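Local coordinates for protein V-type ATP synthase alpha chain (Nanoarchaeum equitans Kin4-M, PDB 5BN3) that forms the A subunit of an archaeal rotary V/A-type ATP synthase, a P-loop protein of the alpha/beta family that binds ADP, at residues I444-F448 with M510-H514; D472-I476 with I527-E531. All blocks are in the same frame, centred on the assembly; numbering follows the deposited sequence.

Interaction 1: residues I444-F448 with M510-H514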
loop_
_atom_site.group_PDB
_atom_site.type_symbol
_atom_site.label_atom_id
_atom_site.label_comp_id
_atom_site.label_asym_id
_atom_site.label_seq_id
_atom_site.Cartn_x
_atom_site.Cartn_y
_atom_site.Cartn_z
ATOM N N ILE A 444 28.415 33.869 6.794
ATOM C CA ILE A 444 27.282 34.286 5.972
ATOM C C ILE A 444 26.477 33.079 5.486
ATOM O O ILE A 444 25.247 33.134 5.404
ATOM C CB ILE A 444 27.743 35.150 4.773
ATOM C CG1 ILE A 444 28.492 36.391 5.269
ATOM C CG2 ILE A 444 26.559 35.577 3.932
ATOM C CD1 ILE A 444 29.090 37.238 4.158
ATOM N N ARG A 445 27.175 31.989 5.175
ATOM C CA ARG A 445 26.524 30.743 4.781
ATOM C C ARG A 445 25.621 30.240 5.903
ATOM O O ARG A 445 24.462 29.902 5.667
ATOM C CB ARG A 445 27.571 29.684 4.422
ATOM C CG ARG A 445 26.995 28.342 3.983
ATOM C CD ARG A 445 28.103 27.395 3.543
ATOM N NE ARG A 445 27.606 26.061 3.210
ATOM C CZ ARG A 445 27.576 25.044 4.065
ATOM N NH1 ARG A 445 28.011 25.206 5.306
ATOM N NH2 ARG A 445 27.109 23.864 3.681
ATOM N N GLU A 446 26.158 30.203 7.120
ATOM C CA GLU A 446 25.384 29.812 8.298
ATOM C C GLU A 446 24.186 30.731 8.488
ATOM O O GLU A 446 23.106 30.297 8.886
ATOM C CB GLU A 446 26.260 29.866 9.554
ATOM C CG GLU A 446 27.253 28.727 9.693
ATOM C CD GLU A 446 28.058 28.822 10.976
ATOM O OE1 GLU A 446 28.133 29.929 11.553
ATOM O OE2 GLU A 446 28.614 27.790 11.410
ATOM N N GLU A 447 24.400 32.008 8.198
ATOM C CA GLU A 447 23.371 33.031 8.324
ATOM C C GLU A 447 22.243 32.806 7.317
ATOM O O GLU A 447 21.063 32.927 7.654
ATOM C CB GLU A 447 24.009 34.404 8.111
ATOM C CG GLU A 447 23.138 35.593 8.452
ATOM C CD GLU A 447 23.879 36.905 8.271
ATOM O OE1 GLU A 447 23.704 37.548 7.214
ATOM O OE2 GLU A 447 24.644 37.291 9.183
ATOM N N PHE A 448 22.612 32.481 6.081
ATOM C CA PHE A 448 21.629 32.187 5.042
ATOM C C PHE A 448 20.774 30.983 5.428
ATOM O O PHE A 448 19.551 31.014 5.300
ATOM C CB PHE A 448 22.318 31.937 3.694
ATOM C CG PHE A 448 22.668 33.196 2.939
ATOM C CD1 PHE A 448 22.671 34.433 3.570
ATOM C CD2 PHE A 448 22.978 33.137 1.588
ATOM C CE1 PHE A 448 22.988 35.586 2.867
ATOM C CE2 PHE A 448 23.295 34.289 0.880
ATOM C CZ PHE A 448 23.299 35.513 1.522
ATOM N N MET A 510 26.679 37.617 -1.675
ATOM C CA MET A 510 26.575 37.240 -0.268
ATOM C C MET A 510 26.927 38.423 0.634
ATOM O O MET A 510 26.274 38.656 1.651
ATOM C CB MET A 510 27.498 36.053 0.043
ATOM C CG MET A 510 27.214 34.800 -0.772
ATOM S SD MET A 510 28.338 33.431 -0.415
ATOM C CE MET A 510 27.926 33.110 1.299
ATOM N N ARG A 511 27.955 39.171 0.245
ATOM C CA ARG A 511 28.440 40.296 1.040
ATOM C C ARG A 511 27.453 41.459 1.100
ATOM O O ARG A 511 27.258 42.052 2.159
ATOM C CB ARG A 511 29.797 40.774 0.516
ATOM C CG ARG A 511 30.959 39.891 0.942
ATOM C CD ARG A 511 32.268 40.338 0.318
ATOM N NE ARG A 511 33.392 39.553 0.820
ATOM C CZ ARG A 511 34.538 39.378 0.170
ATOM N NH1 ARG A 511 34.716 39.928 -1.023
ATOM N NH2 ARG A 511 35.501 38.645 0.710
ATOM N N ILE A 512 26.827 41.777 -0.029
ATOM C CA ILE A 512 25.869 42.879 -0.074
ATOM C C ILE A 512 24.552 42.519 0.623
ATOM O O ILE A 512 23.920 43.376 1.246
ATOM C CB ILE A 512 25.631 43.377 -1.523
ATOM C CG1 ILE A 512 24.782 44.649 -1.529
ATOM C CG2 ILE A 512 24.985 42.298 -2.378
ATOM C CD1 ILE A 512 25.389 45.784 -0.739
ATOM N N ILE A 513 24.154 41.253 0.535
ATOM C CA ILE A 513 22.978 40.767 1.251
ATOM C C ILE A 513 23.233 40.810 2.758
ATOM O O ILE A 513 22.387 41.261 3.530
ATOM C CB ILE A 513 22.608 39.325 0.825
ATOM C CG1 ILE A 513 22.048 39.311 -0.599
ATOM C CG2 ILE A 513 21.584 38.729 1.771
ATOM C CD1 ILE A 513 21.771 37.916 -1.132
ATOM N N HIS A 514 24.409 40.340 3.165
ATOM C CA HIS A 514 24.807 40.366 4.567
ATOM C C HIS A 514 24.899 41.796 5.090
ATOM O O HIS A 514 24.509 42.078 6.224
ATOM C CB HIS A 514 26.147 39.657 4.755
ATOM C CG HIS A 514 26.727 39.813 6.126
ATOM N ND1 HIS A 514 26.099 39.338 7.258
ATOM C CD2 HIS A 514 27.875 40.391 6.548
ATOM C CE1 HIS A 514 26.837 39.617 8.317
ATOM N NE2 HIS A 514 27.921 40.257 7.915
#
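Glu447 reaches out from helix 441-458 to the imidazole of His514. The bond from His514 ND1 to Glu447 OE1 is 3.0 Å long and nearly straight, 168° at the hydrogen; it lies in the ring plane and meets the oxygen on its syn side. A weak second bond from the same ND1 goes to Glu447 OE2. With CG anti to the backbone N (chi1 -169°), Glu447 sends its extended chain across to the ring edge, arriving at about a right angle to the histidine side chain. With ND1 donating at its edge, the ring is also backed on one face by Ile444, whose CG1 sits 4.2 Å from the centroid in a CH-pi contact.

Both segments belong to the helical C-terminal domain of V- and A-type ATP synthase A subunits, and their short axes pass 10.8 Å apart at 62°.

The two gamma branches of Ile444 divide the work. CG1 carries CD1 along to His514 CB, while Ile444 CG2 packs 3.9 Å from Met510 CE, the methyl that the bend at chi3 turns toward helix 441-458. Phe448 puts the CE1-CZ corner of its ring against Ile513, and Phe448 CE1 is 3.6 Å from Ile513 CG2. Phe488 of helix 472-489 meets the Phe448 ring edge-to-face and also touches Met510 and Ile513.

Interaction 2: residues D472-I476 with I527-E531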
loop_
_atom_site.group_PDB
_atom_site.type_symbol
_atom_site.label_atom_id
_atom_site.label_comp_id
_atom_site.label_asym_id
_atom_site.label_seq_id
_atom_site.Cartn_x
_atom_site.Cartn_y
_atom_site.Cartn_z
ATOM N N ASP A 472 7.665 42.701 13.760
ATOM C CA ASP A 472 8.726 43.152 12.863
ATOM C C ASP A 472 9.960 42.258 12.952
ATOM O O ASP A 472 10.644 42.029 11.954
ATOM C CB ASP A 472 9.105 44.607 13.160
ATOM C CG ASP A 472 8.243 45.604 12.403
ATOM O OD1 ASP A 472 7.129 45.232 11.977
ATOM O OD2 ASP A 472 8.683 46.762 12.238
ATOM N N ASN A 473 10.237 41.752 14.150
ATOM C CA ASN A 473 11.367 40.854 14.363
ATOM C C ASN A 473 11.171 39.511 13.660
ATOM O O ASN A 473 12.132 38.779 13.423
ATOM C CB ASN A 473 11.607 40.643 15.862
ATOM C CG ASN A 473 11.969 41.930 16.582
ATOM O OD1 ASN A 473 13.142 42.291 16.680
ATOM N ND2 ASN A 473 10.961 42.627 17.094
ATOM N N GLU A 474 9.921 39.198 13.330
ATOM C CA GLU A 474 9.590 37.995 12.573
ATOM C C GLU A 474 9.507 38.300 11.079
ATOM O O GLU A 474 10.025 37.544 10.257
ATOM C CB GLU A 474 8.268 37.396 13.068
ATOM C CG GLU A 474 8.353 36.731 14.437
ATOM C CD GLU A 474 6.993 36.551 15.092
ATOM O OE1 GLU A 474 6.002 37.118 14.580
ATOM O OE2 GLU A 474 6.916 35.846 16.121
ATOM N N LYS A 475 8.859 39.411 10.736
ATOM C CA LYS A 475 8.710 39.830 9.342
ATOM C C LYS A 475 10.044 40.013 8.623
ATOM O O LYS A 475 10.126 39.826 7.409
ATOM C CB LYS A 475 7.902 41.128 9.250
ATOM C CG LYS A 475 6.401 40.960 9.422
ATOM C CD LYS A 475 5.685 42.279 9.165
ATOM C CE LYS A 475 4.192 42.176 9.433
ATOM N NZ LYS A 475 3.513 43.489 9.248
ATOM N N ILE A 476 11.082 40.380 9.369
ATOM C CA ILE A 476 12.404 40.595 8.787
ATOM C C ILE A 476 12.974 39.308 8.187
ATOM O O ILE A 476 13.780 39.352 7.259
ATOM C CB ILE A 476 13.400 41.206 9.816
ATOM C CG1 ILE A 476 14.678 41.688 9.116
ATOM C CG2 ILE A 476 13.715 40.217 10.930
ATOM C CD1 ILE A 476 15.851 41.937 10.050
ATOM N N ILE A 527 12.778 52.482 13.851
ATOM C CA ILE A 527 11.940 52.714 12.682
ATOM C C ILE A 527 11.283 51.406 12.236
ATOM O O ILE A 527 11.870 50.331 12.377
ATOM C CB ILE A 527 12.749 53.357 11.529
ATOM C CG1 ILE A 527 13.671 52.336 10.860
ATOM C CG2 ILE A 527 13.561 54.538 12.047
ATOM C CD1 ILE A 527 14.509 52.918 9.743
ATOM N N PRO A 528 10.048 51.486 11.715
ATOM C CA PRO A 528 9.349 50.254 11.333
ATOM C C PRO A 528 9.922 49.646 10.057
ATOM O O PRO A 528 10.695 50.304 9.360
ATOM C CB PRO A 528 7.917 50.732 11.091
ATOM C CG PRO A 528 8.072 52.151 10.661
ATOM C CD PRO A 528 9.233 52.688 11.458
ATOM N N LEU A 529 9.543 48.406 9.762
ATOM C CA LEU A 529 10.005 47.721 8.559
ATOM C C LEU A 529 9.316 48.286 7.320
ATOM O O LEU A 529 9.888 48.290 6.229
ATOM C CB LEU A 529 9.742 46.215 8.667
ATOM C CG LEU A 529 10.347 45.319 7.582
ATOM C CD1 LEU A 529 11.860 45.307 7.690
ATOM C CD2 LEU A 529 9.795 43.904 7.666
ATOM N N GLU A 530 8.085 48.758 7.505
ATOM C CA GLU A 530 7.288 49.341 6.430
ATOM C C GLU A 530 8.032 50.486 5.747
ATOM O O GLU A 530 8.000 50.620 4.523
ATOM C CB GLU A 530 5.957 49.857 6.988
ATOM C CG GLU A 530 5.169 48.837 7.805
ATOM C CD GLU A 530 4.406 47.855 6.939
ATOM O OE1 GLU A 530 4.202 48.152 5.744
ATOM O OE2 GLU A 530 4.010 46.786 7.452
ATOM N N GLU A 531 8.706 51.300 6.553
ATOM C CA GLU A 531 9.432 52.466 6.057
ATOM C C GLU A 531 10.783 52.099 5.441
ATOM O O GLU A 531 11.288 52.810 4.573
ATOM C CB GLU A 531 9.614 53.483 7.173
HETATM O O HOH W 1 7.074 47.543 10.043
#
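Asp472 OD2 takes two hydrogen bonds, one from a backbone amide and one from a water. Leu529 N donates to Asp472 OD2 over 3.1 Å, with an angle of 147° at the hydrogen, and approaches from above the carboxylate plane, 41° out of it. Water 1 donates to the same Asp472 OD2 at 2.8 Å and in turn accepts from Glu530 N at 3.0 Å. One carboxylate oxygen thus serves two successive amides, Leu529 N directly and Glu530 N by way of the water, where the weakly bonded short helix 529-533 follows Pro528. These amides would probably favour a negatively charged carboxylate.

Pro528 brings its CA to 3.7 Å from Asp472 OD2, just ahead of the bonded amide. The side chains of Asp472 and Leu529 run past one another, pointing opposite ways, with Leu529 CB lying beside the carboxylate. With its CG anti to the backbone N (chi1 -171°), Leu529 extends toward helix 472-489 and sets CD2 3.7 Å from Lys475 CB. The same Leu529 CD2 also lies near the backbone at Ile476, while the side chain of Ile476 packs on Tyr517 and Val520 of helix 503-523.

Lys475 is extended beyond CG, and Glu530, bent at chi2, crosses it at a slant. The resulting salt bridge, Lys475 NZ to Glu530 OE2, is long at 3.8 Å and lies at the surface, so it is probably a loose one.

Here the first turn of helix 472-489 meets the segment 527-531 that leads into the short helix, an aspartate of the one bonding to backbone amides of the other, within the helical C-terminal domain of the V/A-type A subunit.

In the fold
Helix 472-489 connects the two contacts. Its first turn supplies one half of interaction 2, and farther along Met480, Ile484 and Phe488 pack against side chains of interaction 1. Helix 503-523 does the same in reverse, giving interaction 1 its second half and placing Tyr517 and Val520 against Ile476 of interaction 2. The segments alternate along the chain; the contacts lie about 19 Å apart between centres, with nearest atoms about 9 Å apart. Interaction 1 is partly buried, its centre about 29 Å from the chain centre, whereas interaction 2 lies at the surface, about 44 Å out. Neither includes an ADP-pocket residue, but Gln491 to Phe494 of that pocket follow closely after helix 472-489.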